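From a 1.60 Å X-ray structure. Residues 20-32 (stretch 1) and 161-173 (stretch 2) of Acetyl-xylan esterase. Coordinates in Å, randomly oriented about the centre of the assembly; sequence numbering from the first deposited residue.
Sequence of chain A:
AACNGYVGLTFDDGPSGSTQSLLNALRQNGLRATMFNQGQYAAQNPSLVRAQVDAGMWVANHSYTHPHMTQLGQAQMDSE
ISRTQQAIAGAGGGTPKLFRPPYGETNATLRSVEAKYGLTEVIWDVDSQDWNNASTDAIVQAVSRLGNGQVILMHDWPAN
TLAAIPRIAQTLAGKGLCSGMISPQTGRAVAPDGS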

# COMPACT_ATOMS: atom_id res chain seq x y z
N GLN A 20 7.49 -11.70 25.14
CA GLN A 20 8.51 -12.76 25.04
C GLN A 20 7.93 -14.11 24.58
O GLN A 20 8.53 -14.79 23.75
CB GLN A 20 9.31 -12.93 26.34
CG GLN A 20 10.55 -13.81 26.14
CD GLN A 20 11.61 -13.18 25.21
OE1 GLN A 20 12.27 -12.20 25.58
NE2 GLN A 20 11.78 -13.74 24.00
N SER A 21 6.75 -14.49 25.11
CA SER A 21 6.10 -15.74 24.70
C SER A 21 5.78 -15.74 23.20
O SER A 21 6.01 -16.73 22.52
CB SER A 21 4.81 -15.96 25.50
OG SER A 21 5.13 -16.23 26.86
N LEU A 22 5.28 -14.60 22.71
CA LEU A 22 5.01 -14.45 21.29
C LEU A 22 6.28 -14.57 20.45
O LEU A 22 6.31 -15.27 19.45
CB LEU A 22 4.33 -13.09 21.03
CG LEU A 22 3.91 -12.74 19.59
CD1 LEU A 22 2.95 -13.79 19.01
CD2 LEU A 22 3.28 -11.34 19.55
N LEU A 23 7.34 -13.89 20.89
CA LEU A 23 8.60 -13.93 20.14
C LEU A 23 9.14 -15.36 20.08
O LEU A 23 9.61 -15.82 19.03
CB LEU A 23 9.64 -13.00 20.77
CG LEU A 23 9.35 -11.51 20.74
CD1 LEU A 23 10.48 -10.77 21.50
CD2 LEU A 23 9.23 -10.98 19.31
N ASN A 24 9.07 -16.05 21.22
CA ASN A 24 9.54 -17.45 21.28
C ASN A 24 8.75 -18.34 20.32
O ASN A 24 9.33 -19.14 19.61
CB ASN A 24 9.45 -17.98 22.71
CG ASN A 24 10.50 -17.36 23.63
OD1 ASN A 24 11.45 -16.70 23.18
ND2 ASN A 24 10.31 -17.56 24.93
N ALA A 25 7.43 -18.18 20.29
CA ALA A 25 6.59 -18.92 19.35
C ALA A 25 6.94 -18.62 17.90
O ALA A 25 7.08 -19.53 17.08
CB ALA A 25 5.12 -18.68 19.62
N LEU A 26 7.07 -17.33 17.57
CA LEU A 26 7.44 -16.96 16.20
C LEU A 26 8.77 -17.59 15.79
O LEU A 26 8.84 -18.26 14.76
CB LEU A 26 7.49 -15.43 16.04
CG LEU A 26 6.13 -14.71 16.14
CD1 LEU A 26 6.39 -13.23 16.45
CD2 LEU A 26 5.31 -14.89 14.82
N ARG A 27 9.82 -17.39 16.59
CA ARG A 27 11.13 -17.95 16.22
C ARG A 27 11.09 -19.48 16.13
O ARG A 27 11.68 -20.07 15.22
CB ARG A 27 12.24 -17.50 17.17
CG ARG A 27 13.63 -17.98 16.67
CD ARG A 27 14.76 -17.08 17.07
NE ARG A 27 15.90 -17.19 16.15
CZ ARG A 27 16.84 -16.26 16.03
NH1 ARG A 27 16.77 -15.17 16.76
NH2 ARG A 27 17.86 -16.42 15.19
N GLN A 28 10.40 -20.14 17.06
CA GLN A 28 10.34 -21.61 17.05
C GLN A 28 9.64 -22.14 15.80
O GLN A 28 9.91 -23.26 15.34
CB GLN A 28 9.68 -22.15 18.30
CG GLN A 28 10.52 -21.93 19.55
CD GLN A 28 9.68 -22.03 20.82
OE1 GLN A 28 8.57 -22.57 20.80
NE2 GLN A 28 10.20 -21.49 21.93
N ASN A 29 8.77 -21.30 15.22
CA ASN A 29 8.04 -21.66 14.02
C ASN A 29 8.59 -21.02 12.75
O ASN A 29 7.98 -21.11 11.68
CB ASN A 29 6.56 -21.35 14.22
CG ASN A 29 5.90 -22.35 15.17
OD1 ASN A 29 5.54 -23.45 14.75
ND2 ASN A 29 5.77 -21.99 16.44
N GLY A 30 9.77 -20.41 12.88
CA GLY A 30 10.54 -19.92 11.74
C GLY A 30 9.92 -18.69 11.10
O GLY A 30 10.06 -18.48 9.89
N LEU A 31 9.22 -17.90 11.91
CA LEU A 31 8.50 -16.73 11.38
C LEU A 31 9.17 -15.43 11.83
O LEU A 31 9.66 -15.32 12.97
CB LEU A 31 7.04 -16.73 11.85
CG LEU A 31 6.13 -17.87 11.44
CD1 LEU A 31 4.82 -17.72 12.20
CD2 LEU A 31 5.93 -17.84 9.92
N ARG A 32 9.17 -14.44 10.94
CA ARG A 32 9.61 -13.08 11.26
C ARG A 32 8.42 -12.15 11.06
O ARG A 32 7.47 -12.47 10.31
CB ARG A 32 10.79 -12.66 10.39
CG ARG A 32 11.99 -13.62 10.54
CD ARG A 32 13.11 -13.26 9.62
NE ARG A 32 13.80 -12.07 10.13
CZ ARG A 32 14.83 -11.47 9.54
NH1 ARG A 32 15.32 -11.95 8.39
NH2 ARG A 32 15.37 -10.40 10.10
N THR A 161 -3.99 -15.30 19.50
CA THR A 161 -2.89 -15.02 18.57
C THR A 161 -1.66 -15.87 18.89
O THR A 161 -1.10 -16.52 18.01
CB THR A 161 -2.61 -13.53 18.52
OG1 THR A 161 -3.83 -12.87 18.12
CG2 THR A 161 -1.46 -13.18 17.54
N LEU A 162 -1.27 -15.91 20.16
CA LEU A 162 -0.16 -16.79 20.55
C LEU A 162 -0.47 -18.25 20.17
O LEU A 162 0.39 -18.94 19.63
CB LEU A 162 0.09 -16.67 22.05
CG LEU A 162 1.18 -17.60 22.59
CD1 LEU A 162 2.57 -17.24 22.01
CD2 LEU A 162 1.21 -17.51 24.10
N ALA A 163 -1.70 -18.70 20.43
CA ALA A 163 -2.08 -20.09 20.15
C ALA A 163 -2.06 -20.41 18.65
O ALA A 163 -1.85 -21.56 18.24
CB ALA A 163 -3.44 -20.37 20.70
N ALA A 164 -2.30 -19.38 17.84
CA ALA A 164 -2.37 -19.50 16.38
C ALA A 164 -1.03 -19.67 15.68
O ALA A 164 -0.98 -20.11 14.54
CB ALA A 164 -3.11 -18.26 15.80
N ILE A 165 0.07 -19.31 16.35
CA ILE A 165 1.36 -19.21 15.65
C ILE A 165 1.76 -20.49 14.87
O ILE A 165 2.09 -20.40 13.69
CB ILE A 165 2.50 -18.69 16.56
CG1 ILE A 165 2.16 -17.30 17.13
CG2 ILE A 165 3.84 -18.72 15.84
CD1 ILE A 165 1.81 -16.22 16.08
N PRO A 166 1.74 -21.68 15.51
CA PRO A 166 2.11 -22.85 14.69
C PRO A 166 1.24 -23.06 13.44
O PRO A 166 1.77 -23.32 12.36
CB PRO A 166 1.99 -24.05 15.67
CG PRO A 166 2.04 -23.43 17.02
CD PRO A 166 1.42 -22.05 16.90
N ARG A 167 -0.08 -22.92 13.57
CA ARG A 167 -0.98 -23.04 12.42
C ARG A 167 -0.81 -21.93 11.39
O ARG A 167 -1.04 -22.15 10.19
CB ARG A 167 -2.43 -23.15 12.86
CG ARG A 167 -2.76 -24.54 13.41
CD ARG A 167 -4.10 -24.52 14.11
NE ARG A 167 -5.22 -24.31 13.19
CZ ARG A 167 -6.43 -23.89 13.56
NH1 ARG A 167 -6.69 -23.64 14.84
NH2 ARG A 167 -7.38 -23.72 12.65
N ILE A 168 -0.41 -20.75 11.83
CA ILE A 168 -0.03 -19.69 10.87
C ILE A 168 1.18 -20.13 10.01
O ILE A 168 1.16 -20.03 8.77
CB ILE A 168 0.23 -18.37 11.60
CG1 ILE A 168 -1.12 -17.80 12.11
CG2 ILE A 168 0.98 -17.38 10.69
CD1 ILE A 168 -1.02 -16.56 13.01
N ALA A 169 2.22 -20.65 10.67
CA ALA A 169 3.40 -21.13 9.97
C ALA A 169 2.99 -22.24 8.99
O ALA A 169 3.44 -22.25 7.84
CB ALA A 169 4.44 -21.64 10.97
N GLN A 170 2.12 -23.15 9.44
CA GLN A 170 1.63 -24.25 8.59
C GLN A 170 0.86 -23.77 7.38
O GLN A 170 1.06 -24.27 6.26
CB GLN A 170 0.74 -25.18 9.42
CG GLN A 170 1.54 -25.97 10.43
CD GLN A 170 0.67 -26.60 11.49
OE1 GLN A 170 -0.53 -26.82 11.28
NE2 GLN A 170 1.26 -26.87 12.65
N THR A 171 -0.02 -22.80 7.61
CA THR A 171 -0.81 -22.20 6.55
C THR A 171 0.09 -21.58 5.48
O THR A 171 -0.11 -21.82 4.28
CB THR A 171 -1.78 -21.15 7.13
OG1 THR A 171 -2.66 -21.81 8.04
CG2 THR A 171 -2.62 -20.49 6.02
N LEU A 172 1.07 -20.78 5.90
CA LEU A 172 1.97 -20.14 4.95
C LEU A 172 2.78 -21.18 4.18
O LEU A 172 2.88 -21.11 2.95
CB LEU A 172 2.90 -19.15 5.65
CG LEU A 172 2.16 -17.93 6.22
CD1 LEU A 172 3.20 -17.03 6.92
CD2 LEU A 172 1.38 -17.17 5.14
N ALA A 173 3.34 -22.15 4.90
CA ALA A 173 4.17 -23.20 4.29
C ALA A 173 3.35 -23.98 3.27
O ALA A 173 3.83 -24.22 2.17
CB ALA A 173 4.77 -24.13 5.36

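Helices distant in sequence often associate by burying apolar side chains that fit together, without a hydrogen bond between them, and this pair from acetyl-xylan esterase is a compact example. Helix 20-28 and helix 161-173 run nearly parallel, their N-to-C directions differing by 13° and their axes approaching to 9.2 Å. The first helix gives out at Asn29, and Gly30, with positive phi, carries the chain into the extended Leu31. The second helix continues but is kinked around Pro166: proline has no amide hydrogen to donate, and the N of Arg167 also lacks a bond to the preceding turn.

No hydrogen bond crosses the interface, so the contact rests on apolar and van der Waals packing. Near the start of the contact, the CA atoms of Leu22 and Leu162 lie 5.7 Å apart, and CD1 of Leu162 reaches CA of Leu22 at 3.8 Å and CB of Ala25 at 3.8 Å.

Ile165 is the centrepiece, covered more than any other residue here. Ile165 CG2 lies 4.0 Å from Ala25 CB and 3.9 Å from Leu31 CD1, while Ile165 CD1 meets Leu22 CD1 and Leu26 CD2, each at 4.0 Å. Beyond the helix end, Leu31 prolongs the apolar seam: Leu31 CD1 also packs 4.1 Å from both Ile168 CG2 and Ala169 CB, and Leu31 CD2 lies 4.1 Å from Leu172 CD1.

Asn29 shows how a polar residue can join such a seam. Asn29 ND2 donates to Ala25 O within its own stretch at 2.9 Å, with a nearly straight angle of 165°, using one of its two hydrogens locally. The same side chain then rests against the other helix, Asn29 OD1 lying 3.5 Å from Pro166 CA, and Asn29 O lies 3.6 Å from Ala169 CB, a van der Waals contact.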